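Local coordinates for Pgp2 (Campylobacter jejuni subsp. jejuni, PDB 6XJ6), which probably trims peptidoglycan as an LD-carboxypeptidase, and directs the helical shape of the cell with the help of a peptidoglycan-binding pocket on its accessory NTF2 domain, at residues 18-22 with 167-173; 104-108 with 283-287. All coordinates share one frame; numbering follows the deposited sequence.

Contact 1: 18-22 with 167-173; sequences ISLGY and RAKKDQI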
# COMPACT_ATOMS: atom_id res chain seq x y z
N ILE A 18 -13.71 -6.11 5.63
CA ILE A 18 -12.72 -5.61 4.68
C ILE A 18 -12.20 -4.23 5.09
O ILE A 18 -11.57 -3.54 4.29
CB ILE A 18 -13.25 -5.63 3.24
CG1 ILE A 18 -14.64 -4.98 3.12
CG2 ILE A 18 -13.31 -7.07 2.74
CD1 ILE A 18 -14.71 -3.50 3.43
N SER A 19 -12.43 -3.83 6.34
CA SER A 19 -12.13 -2.47 6.77
C SER A 19 -10.64 -2.14 6.67
O SER A 19 -10.28 -0.97 6.50
CB SER A 19 -12.64 -2.24 8.19
OG SER A 19 -11.98 -3.09 9.12
N LEU A 20 -9.76 -3.14 6.80
CA LEU A 20 -8.33 -2.93 6.62
C LEU A 20 -7.84 -3.45 5.28
O LEU A 20 -6.62 -3.58 5.08
CB LEU A 20 -7.55 -3.58 7.76
CG LEU A 20 -7.87 -3.04 9.15
CD1 LEU A 20 -7.06 -3.76 10.21
CD2 LEU A 20 -7.65 -1.53 9.24
N GLY A 21 -8.75 -3.73 4.36
CA GLY A 21 -8.43 -4.26 3.06
C GLY A 21 -9.10 -5.60 2.80
O GLY A 21 -9.62 -6.26 3.70
N TYR A 22 -9.07 -5.99 1.53
CA TYR A 22 -9.60 -7.26 1.04
C TYR A 22 -8.42 -7.99 0.41
O TYR A 22 -7.83 -7.50 -0.55
CB TYR A 22 -10.69 -6.96 0.01
CG TYR A 22 -11.44 -8.13 -0.59
CD1 TYR A 22 -11.93 -9.16 0.19
CD2 TYR A 22 -11.70 -8.16 -1.95
CE1 TYR A 22 -12.64 -10.21 -0.38
CE2 TYR A 22 -12.41 -9.20 -2.53
CZ TYR A 22 -12.88 -10.22 -1.74
OH TYR A 22 -13.58 -11.26 -2.32
N ARG A 167 -10.68 3.66 6.92
CA ARG A 167 -11.11 2.28 6.72
C ARG A 167 -11.69 2.11 5.33
O ARG A 167 -12.37 3.00 4.80
CB ARG A 167 -12.14 1.87 7.76
CG ARG A 167 -11.62 1.92 9.19
CD ARG A 167 -10.52 0.90 9.46
NE ARG A 167 -10.14 0.92 10.87
CZ ARG A 167 -9.21 1.71 11.39
NH1 ARG A 167 -8.52 2.55 10.63
NH2 ARG A 167 -8.95 1.66 12.70
N ALA A 168 -11.41 0.95 4.74
CA ALA A 168 -11.98 0.61 3.45
C ALA A 168 -13.48 0.39 3.59
O ALA A 168 -13.99 0.02 4.65
CB ALA A 168 -11.33 -0.66 2.91
N LYS A 169 -14.19 0.63 2.49
CA LYS A 169 -15.63 0.44 2.42
C LYS A 169 -15.94 -0.60 1.36
O LYS A 169 -15.30 -0.65 0.30
CB LYS A 169 -16.34 1.77 2.09
CG LYS A 169 -16.02 2.90 3.07
CD LYS A 169 -16.45 2.58 4.49
CE LYS A 169 -15.75 3.46 5.52
NZ LYS A 169 -16.05 3.02 6.91
N LYS A 170 -16.93 -1.45 1.64
CA LYS A 170 -17.25 -2.55 0.75
C LYS A 170 -17.62 -2.05 -0.65
O LYS A 170 -17.18 -2.62 -1.65
CB LYS A 170 -18.38 -3.38 1.36
CG LYS A 170 -18.90 -4.51 0.50
CD LYS A 170 -20.00 -5.28 1.25
CE LYS A 170 -20.67 -6.36 0.39
NZ LYS A 170 -21.85 -6.94 1.08
N ASP A 171 -18.41 -0.98 -0.73
CA ASP A 171 -18.82 -0.47 -2.03
C ASP A 171 -17.63 0.04 -2.82
O ASP A 171 -17.59 -0.10 -4.05
CB ASP A 171 -19.84 0.66 -1.85
CG ASP A 171 -20.35 1.19 -3.18
OD1 ASP A 171 -21.23 0.53 -3.78
OD2 ASP A 171 -19.86 2.25 -3.63
N GLN A 172 -16.64 0.62 -2.13
CA GLN A 172 -15.45 1.14 -2.80
C GLN A 172 -14.55 0.02 -3.30
O GLN A 172 -14.02 0.08 -4.41
CB GLN A 172 -14.69 2.06 -1.85
CG GLN A 172 -15.42 3.36 -1.51
CD GLN A 172 -14.77 4.17 -0.39
OE1 GLN A 172 -13.79 3.75 0.22
NE2 GLN A 172 -15.32 5.35 -0.13
N ILE A 173 -14.35 -1.02 -2.48
CA ILE A 173 -13.55 -2.15 -2.93
C ILE A 173 -14.20 -2.81 -4.13
O ILE A 173 -13.54 -3.14 -5.12
CB ILE A 173 -13.32 -3.14 -1.77
CG1 ILE A 173 -12.42 -2.49 -0.72
CG2 ILE A 173 -12.76 -4.46 -2.29
CD1 ILE A 173 -12.08 -3.39 0.43
O HOH W 1 -11.36 -1.86 11.50
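Ser19 O accepts the backbone N-H of Ala168 at 2.8 Å. The same oxygen also has the CA-H of Arg167 against it. The Arg167 side chain then runs beside the turn: CB lies near Ser19 O and Ser19 CB, and CG stands slightly farther off. A bend at chi2 (-66°) brings CD back to 3.5 Å from Ser19 O and beside Leu20 CD2. Beyond it, NE gives its hydrogen to a water that in turn donates to Ser19 OG, and Leu20 CD2 sits over one face of the guanidinium. NH1 ends in a salt bridge with Glu161, while Ser19 OG also bonds Asn17.

At the other end, Ile18 and Ile173 reach toward each other, the Ile173 CD1 methyl ending 3.8 Å from Ile18 CB and 3.9 Å from Tyr22 CB. Ile18 CD1 reaches the start of the helix, 3.5 Å from Lys170 N. Ala168 CB packs against Ile18 O at 3.2 Å, and Tyr250 of strand 249-260 touches both Ala168 and Ile173. Ile18 O accepts Gly21 N within its own segment, closing a type I beta turn, and that turn packs on the N-terminal end of helix 170-188, where Lys169 holds the N-cap position.

Contact 2: 104-108 with 283-287; sequences LLDKV and ILAEQ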
# COMPACT_ATOMS: atom_id res chain seq x y z
N LEU A 104 6.26 3.40 -4.41
CA LEU A 104 6.27 3.93 -5.77
C LEU A 104 5.58 5.28 -5.85
O LEU A 104 6.04 6.19 -6.55
CB LEU A 104 5.61 2.93 -6.72
CG LEU A 104 5.51 3.39 -8.17
CD1 LEU A 104 6.88 3.55 -8.80
CD2 LEU A 104 4.65 2.41 -8.94
N LEU A 105 4.45 5.44 -5.16
CA LEU A 105 3.74 6.72 -5.20
C LEU A 105 4.60 7.82 -4.60
O LEU A 105 4.74 8.90 -5.18
CB LEU A 105 2.41 6.60 -4.46
CG LEU A 105 1.55 7.87 -4.43
CD1 LEU A 105 1.08 8.25 -5.82
CD2 LEU A 105 0.38 7.67 -3.49
N ASP A 106 5.19 7.56 -3.43
CA ASP A 106 6.15 8.49 -2.85
C ASP A 106 7.21 8.88 -3.87
O ASP A 106 7.54 10.06 -4.03
CB ASP A 106 6.84 7.84 -1.65
CG ASP A 106 5.88 7.54 -0.50
OD1 ASP A 106 4.93 8.32 -0.28
OD2 ASP A 106 6.10 6.53 0.20
N LYS A 107 7.78 7.89 -4.56
CA LYS A 107 8.90 8.16 -5.46
C LYS A 107 8.46 9.02 -6.64
O LYS A 107 9.16 9.98 -7.00
CB LYS A 107 9.53 6.86 -5.95
CG LYS A 107 10.30 6.09 -4.90
CD LYS A 107 10.82 4.79 -5.48
CE LYS A 107 11.70 4.04 -4.51
NZ LYS A 107 12.23 2.81 -5.15
N VAL A 108 7.34 8.69 -7.27
CA VAL A 108 6.94 9.47 -8.44
C VAL A 108 6.49 10.87 -8.05
O VAL A 108 6.51 11.78 -8.89
CB VAL A 108 5.90 8.75 -9.33
CG1 VAL A 108 6.44 7.40 -9.78
CG2 VAL A 108 4.57 8.60 -8.61
N ILE A 283 -5.77 6.04 -11.69
CA ILE A 283 -4.45 5.55 -11.33
C ILE A 283 -3.51 6.74 -11.16
O ILE A 283 -3.40 7.60 -12.05
CB ILE A 283 -3.93 4.58 -12.40
CG1 ILE A 283 -4.82 3.33 -12.45
CG2 ILE A 283 -2.47 4.19 -12.13
CD1 ILE A 283 -4.66 2.52 -13.70
N LEU A 284 -2.81 6.78 -10.02
CA LEU A 284 -1.84 7.82 -9.71
C LEU A 284 -0.40 7.37 -9.88
O LEU A 284 0.48 8.21 -10.11
CB LEU A 284 -2.03 8.29 -8.26
CG LEU A 284 -3.45 8.73 -7.91
CD1 LEU A 284 -3.60 8.97 -6.43
CD2 LEU A 284 -3.79 9.98 -8.69
N ALA A 285 -0.15 6.07 -9.76
CA ALA A 285 1.17 5.50 -9.95
C ALA A 285 0.98 4.03 -10.29
O ALA A 285 0.11 3.37 -9.73
CB ALA A 285 2.04 5.64 -8.70
N GLU A 286 1.81 3.53 -11.20
CA GLU A 286 1.66 2.17 -11.68
C GLU A 286 3.03 1.52 -11.83
O GLU A 286 3.92 2.06 -12.49
CB GLU A 286 0.93 2.13 -13.03
CG GLU A 286 0.95 0.75 -13.69
CD GLU A 286 0.11 0.68 -14.95
OE1 GLU A 286 -0.37 1.74 -15.40
OE2 GLU A 286 -0.03 -0.43 -15.50
N GLN A 287 3.17 0.35 -11.21
CA GLN A 287 4.21 -0.59 -11.53
C GLN A 287 3.56 -1.69 -12.36
O GLN A 287 3.98 -1.98 -13.48
CB GLN A 287 4.78 -1.19 -10.25
CG GLN A 287 5.83 -2.26 -10.49
CD GLN A 287 6.37 -2.82 -9.20
OE1 GLN A 287 6.91 -2.10 -8.36
NE2 GLN A 287 6.25 -4.13 -9.04
OXT GLN A 287 2.57 -2.31 -11.92
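Leu104, Leu105 and Val108, on one side of the short helix 104-108, close around the methyl of Ala285, beside a classic beta bulge in which Leu284 and Ala285 both face Tyr272. Val108 CG2 is 3.9 Å from Ala285 CB and Leu105 CD1 4.0 Å from it, with Leu104 CD2 slightly farther off. The side-chain contacts here are apolar. Leu105 CD1 also touches Leu284 CB at 4.0 Å, the two leucine side chains running at a slant to one another.

With CG anti to the backbone N (chi1 178°), Leu104 extends toward the end of the chain and sets CD2 against the peptide joining Glu286 to Gln287, 3.4 Å from Glu286 C and from Gln287 N.

In the next shell, Tyr272 of strand 263-275 packs on Leu104 and Leu105 and shares backbone hydrogen bonds with both bulge residues, fixing the strand that the helix meets. Met249 touches both Leu105 and Leu284, and Phe207 adds to the packing on Leu104. Glu286 points its CB away from the helix and is held by a salt bridge to Lys269 and a hydrogen bond to Tyr199. The helix belongs to the L,D-transpeptidase catalytic domain and the strand to the NTF2-like domain, so this is packing between domains, apart from the predicted active-site residues His119 and Cys136.

At the end of the chain, Gln287 NE2 bonds Asp268 O, while Gln287 CB rests 3.8 Å from Leu104 CD2.

From the N terminus, helix 6-13 leads into the turn at 18-22; the chain then builds the catalytic domain and returns to that turn at 167-173, where contact 1 closes the loop. Before it closes, the chain passes 104-108, whose partner, 283-287, comes only at the very C terminus. The two loops therefore cross. Contact 1 ties the lead-in to strand 22-23, itself paired with strand 232-240 of the antiparallel sheet, to the start of helix 170-188. Contact 2 joins the catalytic domain to the last strand of that same sheet. Their centres are 21 Å apart, with nearest atoms about 13 Å apart, so they are separate attachments.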